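Putative periplasmic or exported protein (Salmonella enterica subsp. enterica serovar Typhimurium, PDB 4GQZ) binds copper in the periplasm and probably contributes to copper resistance. Local coordinates at residues S67-E72 with N117-V122; W73-C78 with C154-P159. One frame throughout, in Å; residues are numbered along the deposited sequence.

Following the chain from the N terminus, past two helices and several strands, strand 63-68 is reached, and the residues at its end, 67-72, lie against 117-122 in contact 1, which closes a loop of 44 residues. The chain then goes straight on into 73-78, which contact 2 joins to 154-159 near the C terminus, across 75 residues. The segments alternate along the chain, so the two closures cross rather than nest. Both serve one mixed three-stranded sheet: strand 63-68 is central, with strand 120-125 antiparallel to it in contact 1 and strand 154-155 parallel to it on its other edge. Contact 2 then fastens that last strand to the outer loop through the Cys78-Cys154 disulfide.

Contact 1: S67-E72 with N117-V122; sequences SFAPYE and NGFIGV
Over one face of the Phe119 ring sits Ala69 CB, a CH-pi contact 3.7 Å from the centroid and almost over the centre; Ser67 C and Phe68 N lie at this ring's edge, in its plane. The Phe68 ring in turn lies against the other segment. Ile120 CB comes over a face of it, offset toward the rim and nearest to Phe68 CZ at 3.7 Å. Ile120 O also lies over a face, 3.4 Å from Phe68 CD1, while Val122 CG1 stands at the edge beside Phe68 CE1. Phe68 CG lies between its own backbone N and carbonyl carbon (chi1 57°), and Ile120 CG2 and CD1 also touch the rim of the ring.

The backbones form a short antiparallel ladder. Phe68 and Ile120 are its hydrogen-bonded pair: Phe68 N gives to Ile120 O at 2.9 Å, and Ile120 N returns a bond to Phe68 O at 2.8 Å. Ser67 and Gly121 form the adjoining non-hydrogen-bonded pair, their CA atoms 4.1 Å apart. Where the ladder gives out, a water donates to both Pro70 O and Gly118 O and joins the two segments. Ahead of the strand, Asn117 OD1 accepts from Phe119 N at 3.0 Å in an Asx turn, the donor lying well above the carbonyl plane. Ser67 OG approaches Phe119 CD2 to 3.4 Å, but its hydrogen bond is with Asp28, whose carboxylate also takes Asn117 ND2.

This ladder is one side of a mixed three-stranded sheet; on the other, Ser67 and Ala69 bond to Leu155 of strand 154-155. Phe68, Pro70 and Ile120 pack on the five-stranded sheet, meeting strands 94-101 and 129-136 between them; the Phe119 ring meets His81 of strand 81-82.

Contact 2: W73-C78 with C154-P159; sequences WRTHPC and CLTELP
Thr156 OG1 gives its proton to His76 O at 2.7 Å, the shortest polar bond here, with the donor tilted 22° from the carbonyl plane. Two residues before Thr156, the disulfide Cys78-Cys154 cross-links the irregular loop 73-78 to the short strand 154-155, while Thr156 ties on the turn that follows. Thr156 OG1 occupies the position between its own backbone N and carbonyl carbon (chi1 51°), and from there it meets the loop carbonyl; the methyl Thr156 CG2 lies 3.9 Å from Cys78 CB, beside the disulfide.

One step back along the loop, Thr75 OG1 comes within 3.0 Å of Thr156 O, hydrogen-bonding distance, though whether its proton goes there is not settled. Thr156 O also takes a weak bond from Leu158 N, spanning the inverse gamma turn centred on Glu157. Leu155 points away from the loop; both leucines pack on Phe68 and on strands 129-136 and 139-146, while the loop residues are mostly exposed.

Both cysteines hold SG anti to the backbone N, and Cys78 SG joins Cys154 SG at 2.0 Å with the C-S-S-C torsion close to a right angle.

Contact 1: S67-E72 with N117-V122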
# COMPACT_ATOMS: atom_id res chain seq x y z
N SER B 67 -2.69 -4.92 -14.63
CA SER B 67 -3.92 -4.58 -15.36
C SER B 67 -3.86 -5.18 -16.76
O SER B 67 -2.89 -4.98 -17.48
CB SER B 67 -4.14 -3.05 -15.38
OG SER B 67 -5.46 -2.71 -15.82
N PHE B 68 -4.87 -5.96 -17.14
CA PHE B 68 -4.82 -6.63 -18.43
C PHE B 68 -6.07 -6.39 -19.25
O PHE B 68 -7.16 -6.11 -18.71
CB PHE B 68 -4.57 -8.13 -18.21
CG PHE B 68 -5.60 -8.79 -17.34
CD1 PHE B 68 -5.45 -8.82 -15.97
CD2 PHE B 68 -6.70 -9.42 -17.91
CE1 PHE B 68 -6.39 -9.44 -15.15
CE2 PHE B 68 -7.65 -10.04 -17.11
CZ PHE B 68 -7.49 -10.05 -15.72
N ALA B 69 -5.94 -6.52 -20.57
CA ALA B 69 -7.05 -6.22 -21.46
C ALA B 69 -7.15 -7.33 -22.48
O ALA B 69 -6.33 -7.41 -23.38
CB ALA B 69 -6.83 -4.88 -22.16
N PRO B 70 -8.14 -8.22 -22.32
CA PRO B 70 -8.27 -9.28 -23.33
C PRO B 70 -8.72 -8.68 -24.66
O PRO B 70 -9.30 -7.59 -24.68
CB PRO B 70 -9.37 -10.18 -22.75
CG PRO B 70 -9.28 -9.95 -21.23
CD PRO B 70 -8.98 -8.46 -21.13
N TYR B 71 -8.48 -9.39 -25.76
CA TYR B 71 -8.94 -8.89 -27.04
C TYR B 71 -9.36 -10.01 -27.98
O TYR B 71 -9.04 -11.18 -27.75
CB TYR B 71 -7.88 -8.00 -27.69
CG TYR B 71 -6.69 -8.71 -28.29
CD1 TYR B 71 -5.60 -9.07 -27.50
CD2 TYR B 71 -6.64 -9.01 -29.66
CE1 TYR B 71 -4.50 -9.71 -28.05
CE2 TYR B 71 -5.54 -9.65 -30.21
CZ TYR B 71 -4.48 -9.99 -29.40
OH TYR B 71 -3.38 -10.63 -29.93
N GLU B 72 -10.08 -9.65 -29.03
CA GLU B 72 -10.51 -10.64 -30.01
C GLU B 72 -9.90 -10.39 -31.36
O GLU B 72 -9.50 -11.33 -32.06
CB GLU B 72 -12.04 -10.64 -30.11
CG GLU B 72 -12.70 -11.44 -29.01
CD GLU B 72 -14.19 -11.27 -29.00
OE1 GLU B 72 -14.64 -10.13 -29.20
OE2 GLU B 72 -14.90 -12.28 -28.80
N ASN B 117 -12.54 1.27 -19.64
CA ASN B 117 -11.32 1.32 -20.44
C ASN B 117 -10.89 -0.03 -21.02
O ASN B 117 -9.83 -0.14 -21.62
CB ASN B 117 -10.17 1.98 -19.66
CG ASN B 117 -9.65 1.11 -18.51
OD1 ASN B 117 -10.23 0.07 -18.19
ND2 ASN B 117 -8.56 1.54 -17.87
N GLY B 118 -11.72 -1.06 -20.83
CA GLY B 118 -11.42 -2.38 -21.37
C GLY B 118 -10.44 -3.22 -20.57
O GLY B 118 -10.08 -4.34 -20.99
N PHE B 119 -10.00 -2.70 -19.42
CA PHE B 119 -9.05 -3.45 -18.59
C PHE B 119 -9.70 -4.11 -17.39
O PHE B 119 -10.83 -3.78 -17.00
CB PHE B 119 -7.91 -2.53 -18.12
CG PHE B 119 -6.88 -2.24 -19.18
CD1 PHE B 119 -7.12 -1.27 -20.17
CD2 PHE B 119 -5.67 -2.91 -19.17
CE1 PHE B 119 -6.17 -0.99 -21.15
CE2 PHE B 119 -4.70 -2.64 -20.15
CZ PHE B 119 -4.96 -1.67 -21.14
N ILE B 120 -8.99 -5.08 -16.82
CA ILE B 120 -9.28 -5.61 -15.49
C ILE B 120 -7.99 -5.53 -14.67
O ILE B 120 -6.93 -5.89 -15.17
CB ILE B 120 -9.69 -7.08 -15.55
CG1 ILE B 120 -10.95 -7.24 -16.42
CG2 ILE B 120 -9.92 -7.61 -14.14
CD1 ILE B 120 -11.20 -8.64 -16.90
N GLY B 121 -8.08 -5.07 -13.43
CA GLY B 121 -6.91 -5.03 -12.57
C GLY B 121 -6.97 -6.06 -11.45
O GLY B 121 -8.03 -6.28 -10.85
N VAL B 122 -5.85 -6.74 -11.18
CA VAL B 122 -5.78 -7.61 -10.01
C VAL B 122 -4.62 -7.24 -9.11
O VAL B 122 -3.58 -6.77 -9.58
CB VAL B 122 -5.67 -9.10 -10.38
CG1 VAL B 122 -6.95 -9.58 -11.04
CG2 VAL B 122 -4.47 -9.33 -11.31
O HOH W 1 -10.12 -5.14 -23.55

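Contact 2: W73-C78 with C154-P159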
# COMPACT_ATOMS: atom_id res chain seq x y z
N TRP B 73 -9.81 -9.11 -31.72
CA TRP B 73 -9.34 -8.71 -33.05
C TRP B 73 -7.91 -8.20 -33.02
O TRP B 73 -7.01 -8.87 -33.54
CB TRP B 73 -10.30 -7.66 -33.62
CG TRP B 73 -9.94 -7.15 -34.98
CD1 TRP B 73 -9.28 -7.82 -35.98
CD2 TRP B 73 -10.20 -5.84 -35.49
NE1 TRP B 73 -9.13 -7.00 -37.08
CE2 TRP B 73 -9.70 -5.78 -36.81
CE3 TRP B 73 -10.82 -4.70 -34.95
CZ2 TRP B 73 -9.79 -4.63 -37.60
CZ3 TRP B 73 -10.92 -3.55 -35.75
CH2 TRP B 73 -10.40 -3.53 -37.05
N ARG B 74 -7.70 -7.02 -32.44
CA ARG B 74 -6.37 -6.40 -32.43
C ARG B 74 -5.96 -5.91 -31.06
O ARG B 74 -6.81 -5.69 -30.18
CB ARG B 74 -6.32 -5.22 -33.41
CG ARG B 74 -6.60 -5.59 -34.84
CD ARG B 74 -7.01 -4.36 -35.63
NE ARG B 74 -5.87 -3.59 -36.11
CZ ARG B 74 -5.21 -3.87 -37.23
NH1 ARG B 74 -5.56 -4.91 -37.98
NH2 ARG B 74 -4.18 -3.11 -37.60
N THR B 75 -4.66 -5.73 -30.87
CA THR B 75 -4.13 -5.25 -29.60
C THR B 75 -2.99 -4.24 -29.81
O THR B 75 -2.55 -4.00 -30.93
CB THR B 75 -3.66 -6.42 -28.70
OG1 THR B 75 -3.43 -5.95 -27.36
CG2 THR B 75 -2.39 -7.04 -29.24
N HIS B 76 -2.53 -3.64 -28.72
CA HIS B 76 -1.42 -2.69 -28.79
C HIS B 76 -0.45 -3.04 -27.68
O HIS B 76 -0.86 -3.56 -26.65
CB HIS B 76 -1.94 -1.26 -28.63
CG HIS B 76 -2.98 -0.89 -29.63
ND1 HIS B 76 -4.31 -1.24 -29.49
CD2 HIS B 76 -2.89 -0.24 -30.81
CE1 HIS B 76 -5.00 -0.79 -30.52
NE2 HIS B 76 -4.16 -0.18 -31.34
N PRO B 77 0.85 -2.77 -27.90
CA PRO B 77 1.85 -3.11 -26.89
C PRO B 77 1.78 -2.17 -25.70
O PRO B 77 1.26 -1.05 -25.80
CB PRO B 77 3.18 -2.95 -27.64
CG PRO B 77 2.89 -2.00 -28.74
CD PRO B 77 1.46 -2.28 -29.15
N CYS B 78 2.29 -2.63 -24.57
CA CYS B 78 2.11 -1.94 -23.30
C CYS B 78 3.16 -2.49 -22.35
O CYS B 78 3.32 -3.71 -22.25
CB CYS B 78 0.70 -2.26 -22.76
SG CYS B 78 0.04 -1.16 -21.48
N CYS B 154 1.25 -3.99 -17.29
CA CYS B 154 0.25 -4.01 -18.35
C CYS B 154 0.42 -5.27 -19.19
O CYS B 154 1.51 -5.57 -19.67
CB CYS B 154 0.40 -2.77 -19.22
SG CYS B 154 -0.98 -2.51 -20.33
N LEU B 155 -0.67 -6.02 -19.35
CA LEU B 155 -0.66 -7.25 -20.15
C LEU B 155 -1.75 -7.15 -21.22
O LEU B 155 -2.94 -7.16 -20.90
CB LEU B 155 -0.91 -8.46 -19.24
CG LEU B 155 -1.07 -9.81 -19.95
CD1 LEU B 155 0.14 -10.11 -20.83
CD2 LEU B 155 -1.29 -10.92 -18.95
N THR B 156 -1.35 -7.02 -22.49
CA THR B 156 -2.32 -6.90 -23.57
C THR B 156 -2.27 -8.10 -24.52
O THR B 156 -3.10 -8.22 -25.41
CB THR B 156 -2.13 -5.61 -24.39
OG1 THR B 156 -0.76 -5.50 -24.79
CG2 THR B 156 -2.48 -4.37 -23.55
N GLU B 157 -1.30 -8.99 -24.30
CA GLU B 157 -1.12 -10.16 -25.17
C GLU B 157 -2.07 -11.29 -24.79
O GLU B 157 -1.64 -12.38 -24.42
CB GLU B 157 0.34 -10.66 -25.10
CG GLU B 157 1.37 -9.70 -25.72
CD GLU B 157 2.82 -10.09 -25.43
OE1 GLU B 157 3.73 -9.31 -25.80
OE2 GLU B 157 3.07 -11.18 -24.84
N LEU B 158 -3.37 -11.03 -24.88
CA LEU B 158 -4.35 -12.03 -24.48
C LEU B 158 -5.40 -12.24 -25.56
O LEU B 158 -6.56 -11.90 -25.35
CB LEU B 158 -5.05 -11.61 -23.18
CG LEU B 158 -4.27 -11.72 -21.87
CD1 LEU B 158 -5.05 -11.04 -20.73
CD2 LEU B 158 -3.98 -13.16 -21.55
N PRO B 159 -5.01 -12.83 -26.70
CA PRO B 159 -5.98 -13.07 -27.77
C PRO B 159 -6.93 -14.24 -27.46
O PRO B 159 -6.50 -15.40 -27.35
CB PRO B 159 -5.10 -13.39 -28.97
CG PRO B 159 -3.86 -14.02 -28.36
CD PRO B 159 -3.65 -13.28 -27.06